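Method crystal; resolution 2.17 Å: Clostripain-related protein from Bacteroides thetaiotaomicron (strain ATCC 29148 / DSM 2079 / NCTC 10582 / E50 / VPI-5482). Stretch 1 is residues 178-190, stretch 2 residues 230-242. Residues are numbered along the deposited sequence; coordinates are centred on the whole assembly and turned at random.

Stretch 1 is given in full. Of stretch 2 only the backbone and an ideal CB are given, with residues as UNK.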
# COMPACT_ATOMS: atom_id res chain seq x y z
N TYR A 178 -2.37 2.68 -11.11
CA TYR A 178 -2.71 3.44 -9.90
C TYR A 178 -2.23 2.72 -8.65
O TYR A 178 -2.25 1.48 -8.59
CB TYR A 178 -4.22 3.68 -9.82
CG TYR A 178 -4.77 4.45 -11.00
CD1 TYR A 178 -4.82 5.83 -10.98
CD2 TYR A 178 -5.24 3.78 -12.14
CE1 TYR A 178 -5.31 6.55 -12.06
CE2 TYR A 178 -5.74 4.49 -13.23
CZ TYR A 178 -5.76 5.88 -13.19
OH TYR A 178 -6.25 6.62 -14.24
N PHE A 179 -1.83 3.50 -7.66
CA PHE A 179 -1.38 2.97 -6.38
C PHE A 179 -2.24 3.55 -5.26
O PHE A 179 -2.35 4.76 -5.13
CB PHE A 179 0.10 3.31 -6.13
CG PHE A 179 1.05 2.54 -6.99
CD1 PHE A 179 1.37 2.98 -8.27
CD2 PHE A 179 1.63 1.36 -6.53
CE1 PHE A 179 2.24 2.27 -9.07
CE2 PHE A 179 2.51 0.65 -7.32
CZ PHE A 179 2.81 1.10 -8.60
N ILE A 180 -2.82 2.68 -4.44
CA ILE A 180 -3.64 3.12 -3.33
C ILE A 180 -2.96 2.72 -2.02
O ILE A 180 -2.66 1.54 -1.81
CB ILE A 180 -5.09 2.54 -3.38
CG1 ILE A 180 -5.73 2.77 -4.75
CG2 ILE A 180 -5.96 3.15 -2.30
CD1 ILE A 180 -5.64 1.56 -5.67
N GLY A 181 -2.72 3.70 -1.16
CA GLY A 181 -2.10 3.42 0.13
C GLY A 181 -2.09 4.57 1.12
O GLY A 181 -2.68 5.61 0.86
N SER A 182 -1.44 4.36 2.26
CA SER A 182 -1.24 5.41 3.27
C SER A 182 0.23 5.75 3.35
O SER A 182 1.06 4.85 3.24
CB SER A 182 -1.73 4.97 4.65
OG SER A 182 -1.53 6.00 5.60
N PRO A 183 0.56 7.04 3.51
CA PRO A 183 1.98 7.37 3.74
C PRO A 183 2.39 7.13 5.20
O PRO A 183 3.60 7.09 5.52
CB PRO A 183 2.06 8.85 3.38
CG PRO A 183 0.66 9.38 3.55
CD PRO A 183 -0.29 8.23 3.36
N THR A 184 1.40 6.95 6.06
CA THR A 184 1.69 6.72 7.47
C THR A 184 1.25 5.29 7.84
O THR A 184 1.11 4.44 6.95
CB THR A 184 1.00 7.80 8.35
OG1 THR A 184 1.42 7.66 9.72
CG2 THR A 184 -0.52 7.74 8.25
N GLU A 185 1.09 5.01 9.13
CA GLU A 185 0.69 3.68 9.56
C GLU A 185 -0.76 3.38 9.20
O GLU A 185 -1.63 4.24 9.33
CB GLU A 185 0.88 3.52 11.06
CG GLU A 185 2.32 3.38 11.50
CD GLU A 185 2.46 3.49 13.00
OE1 GLU A 185 2.29 2.46 13.69
OE2 GLU A 185 2.73 4.60 13.50
N ILE A 186 -0.98 2.15 8.74
CA ILE A 186 -2.30 1.61 8.45
C ILE A 186 -2.83 0.86 9.67
O ILE A 186 -2.10 0.10 10.29
CB ILE A 186 -2.26 0.66 7.23
CG1 ILE A 186 -2.21 1.46 5.93
CG2 ILE A 186 -3.46 -0.30 7.24
CD1 ILE A 186 -3.57 1.93 5.45
N PRO A 187 -4.10 1.08 10.02
CA PRO A 187 -4.67 0.39 11.19
C PRO A 187 -4.60 -1.13 11.07
O PRO A 187 -4.78 -1.69 9.98
CB PRO A 187 -6.13 0.87 11.20
CG PRO A 187 -6.07 2.22 10.50
CD PRO A 187 -5.03 2.07 9.43
N GLY A 188 -4.30 -1.80 12.18
CA GLY A 188 -4.37 -3.25 12.27
C GLY A 188 -5.46 -3.89 11.43
O GLY A 188 -5.16 -4.72 10.57
N PRO A 189 -6.73 -3.51 11.67
CA PRO A 189 -7.87 -4.12 10.97
C PRO A 189 -7.85 -3.94 9.46
O PRO A 189 -8.58 -4.63 8.77
CB PRO A 189 -9.08 -3.39 11.57
CG PRO A 189 -8.62 -2.98 12.93
CD PRO A 189 -7.18 -2.62 12.75
N GLY A 190 -7.04 -3.01 8.96
CA GLY A 190 -6.92 -2.78 7.53
C GLY A 190 -8.22 -2.38 6.85
O GLY A 190 -9.07 -1.72 7.45
N UNK A 230 -9.48 0.18 19.73
CA UNK A 230 -9.02 -1.19 19.95
C UNK A 230 -8.87 -1.91 18.62
O UNK A 230 -9.27 -1.38 17.59
CB UNK A 230 -9.99 -1.95 20.86
N UNK A 231 -8.28 -3.09 18.65
CA UNK A 231 -8.12 -3.89 17.44
C UNK A 231 -9.50 -4.30 16.89
O UNK A 231 -9.66 -4.53 15.69
CB UNK A 231 -7.26 -5.13 17.73
N UNK A 232 -10.49 -4.35 17.78
CA UNK A 232 -11.86 -4.70 17.41
C UNK A 232 -12.69 -3.49 16.98
O UNK A 232 -13.78 -3.64 16.44
CB UNK A 232 -12.55 -5.40 18.58
N UNK A 233 -12.16 -2.30 17.24
CA UNK A 233 -12.91 -1.07 17.03
C UNK A 233 -11.99 0.13 16.83
O UNK A 233 -11.60 0.79 17.80
CB UNK A 233 -13.85 -0.82 18.21
N UNK A 234 -11.65 0.43 15.58
CA UNK A 234 -10.67 1.47 15.32
C UNK A 234 -11.31 2.84 15.22
O UNK A 234 -12.00 3.15 14.24
CB UNK A 234 -9.90 1.16 14.03
N UNK A 235 -11.06 3.66 16.24
CA UNK A 235 -11.56 5.03 16.30
C UNK A 235 -10.45 6.05 15.99
O UNK A 235 -10.66 7.26 16.07
CB UNK A 235 -12.16 5.31 17.68
N UNK A 236 -9.28 5.55 15.61
CA UNK A 236 -8.11 6.40 15.41
C UNK A 236 -7.99 7.05 14.04
O UNK A 236 -7.03 7.77 13.79
CB UNK A 236 -6.85 5.57 15.67
N UNK A 237 -8.95 6.80 13.15
CA UNK A 237 -8.94 7.40 11.83
C UNK A 237 -8.00 6.74 10.84
O UNK A 237 -7.49 5.64 11.08
CB UNK A 237 -8.57 8.88 11.95
N UNK A 238 -7.77 7.40 9.71
CA UNK A 238 -6.93 6.87 8.63
C UNK A 238 -6.61 7.98 7.63
O UNK A 238 -7.32 8.98 7.56
CB UNK A 238 -7.62 5.70 7.93
N UNK A 239 -5.55 7.80 6.87
CA UNK A 239 -5.22 8.69 5.77
C UNK A 239 -4.89 7.88 4.52
O UNK A 239 -4.12 6.91 4.58
CB UNK A 239 -4.05 9.60 6.15
N UNK A 240 -5.46 8.27 3.39
CA UNK A 240 -5.32 7.50 2.15
C UNK A 240 -5.14 8.46 0.98
O UNK A 240 -5.69 9.54 0.99
CB UNK A 240 -6.53 6.60 1.92
N UNK A 241 -4.34 8.06 -0.01
CA UNK A 241 -4.30 8.76 -1.29
C UNK A 241 -4.19 7.80 -2.48
O UNK A 241 -4.02 6.58 -2.31
CB UNK A 241 -3.12 9.74 -1.31
N UNK A 242 -4.32 8.35 -3.68
CA UNK A 242 -4.23 7.59 -4.92
C UNK A 242 -3.25 8.28 -5.86
O UNK A 242 -3.43 9.46 -6.21
CB UNK A 242 -5.60 7.45 -5.58

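Position 230 opens a type I turn that ends at 233. Its CB points away from stretch 1, so nothing there selects a side chain, though a small polar group could brace the turn. It is Ser230, whose OG accepts a weak hydrogen bond from the backbone N of the next residue but one.

Position 231 has its CB sideways, 5.4 Å from Pro189 CG. Its phi/psi of -64/-25 suits many residues, and a polar side chain of moderate length would fit. It is Asn231. Its closest contact is through the backbone, with O 3.3 Å from Pro189 CG, while its side-chain OD1 and ND2 are hydrogen-bonded elsewhere in the structure.

Positions 232 and 233 point away from stretch 1, which leaves the choice open. They are Glu232 and Asn233.

Position 234 points toward stretch 1. Its CB lies 4.5 Å from Pro189 CG and 4.7 Å from Pro187 CB. Two prolines and a glycine offer an apolar surface with no charge, so a large apolar side chain would suit, aromatic or aliphatic. It is Trp234, with chi1 t. Pro187 CB sits over the indole face, 3.5 Å from the centroid of the five-membered ring and 12° off its normal, a CH-pi contact. Gly188 N lies over the same face, 3.9 Å from Trp234 CZ3. Pro189 CD packs obliquely, 3.6 Å from Trp234 CE3.

Position 235 is out of reach of stretch 1, and many residues would do. It is Thr235. At 236 a CB would point toward stretch 1 but meet nothing within 5.5 Å, and phi is negative, so many residues would do. It is Gly236. Position 237 has phi 79°, which by itself favours glycine. It is Gly237, with its O 3.7 Å from Pro187 CG.

Position 238 points sideways, with its CB 4.6 Å from Pro187 CG. A medium apolar side chain would suit. It is Val238, and its CG2 meets Pro187 CD at 3.9 Å.

Position 239 has its CB 4.4 Å from Ser182 OG and 4.5 Å from Thr184 CG2. A small side chain, polar or not, fits this mixed site. It is Ser239. Its O accepts a hydrogen bond from Ser182 OG at 2.9 Å. A water accepts from Ser239 N and donates to Glu185 O, both at 2.9 Å, bridging the stretches.

Position 240 points sideways, near Gly181 O, with Ile180 and Ile186 offering methyl groups. A branched aliphatic would suit. It is Ile240: CG2 reaches Ile180 CG2 at 4.0 Å, and CD1 reaches Ile186 CD1 at 4.1 Å.

Position 241 pairs with Gly181 in the antiparallel sheet. With no side chain opposite, several residues could fit. It is Ser241. Its N donates to Gly181 O at 3.1 Å; its O accepts a weak bond from Gly181 N at 3.4 Å.

Position 242 shares a sheet face with Ile180, favouring a beta-branched apolar residue. It is Val242: CG2 packs on Ile180 CG1 at 4.0 Å and CG1 on Tyr178 CD1 at 4.1 Å.

Stretch 2, residues 230-242: SNENWTGGVSISV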
# COMPACT_ATOMS: atom_id res chain seq x y z
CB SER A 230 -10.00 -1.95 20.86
OG SER A 230 -11.21 -2.21 20.18
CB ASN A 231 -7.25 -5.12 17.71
CG ASN A 231 -5.79 -4.76 18.04
OD1 ASN A 231 -5.21 -3.84 17.45
ND2 ASN A 231 -5.20 -5.49 18.98
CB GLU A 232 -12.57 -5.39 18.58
CG GLU A 232 -12.28 -6.87 18.70
CD GLU A 232 -10.99 -7.16 19.43
OE1 GLU A 232 -10.29 -6.20 19.82
OE2 GLU A 232 -10.67 -8.35 19.63
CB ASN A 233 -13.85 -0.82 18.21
CG ASN A 233 -14.71 0.42 18.03
OD1 ASN A 233 -15.01 0.83 16.91
ND2 ASN A 233 -15.11 1.03 19.15
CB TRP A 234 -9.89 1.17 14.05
CG TRP A 234 -8.56 1.83 14.03
CD1 TRP A 234 -8.26 3.07 13.55
CD2 TRP A 234 -7.32 1.28 14.54
NE1 TRP A 234 -6.92 3.34 13.72
CE2 TRP A 234 -6.32 2.25 14.32
CE3 TRP A 234 -6.97 0.07 15.14
CZ2 TRP A 234 -4.99 2.05 14.68
CZ3 TRP A 234 -5.65 -0.14 15.50
CH2 TRP A 234 -4.67 0.85 15.27
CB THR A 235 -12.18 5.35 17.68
OG1 THR A 235 -11.19 5.19 18.71
CG2 THR A 235 -13.36 4.42 17.98
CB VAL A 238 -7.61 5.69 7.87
CG1 VAL A 238 -8.66 6.20 6.89
CG2 VAL A 238 -6.58 4.86 7.13
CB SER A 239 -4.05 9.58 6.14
OG SER A 239 -2.90 8.79 6.35
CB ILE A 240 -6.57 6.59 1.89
CG1 ILE A 240 -6.76 5.59 3.03
CG2 ILE A 240 -6.47 5.85 0.56
CD1 ILE A 240 -5.75 4.45 3.02
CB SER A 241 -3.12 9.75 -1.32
OG SER A 241 -1.87 9.08 -1.29
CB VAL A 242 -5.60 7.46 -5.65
CG1 VAL A 242 -5.43 6.85 -7.03
CG2 VAL A 242 -6.58 6.65 -4.83
O HOH W 1 -3.73 5.91 8.20
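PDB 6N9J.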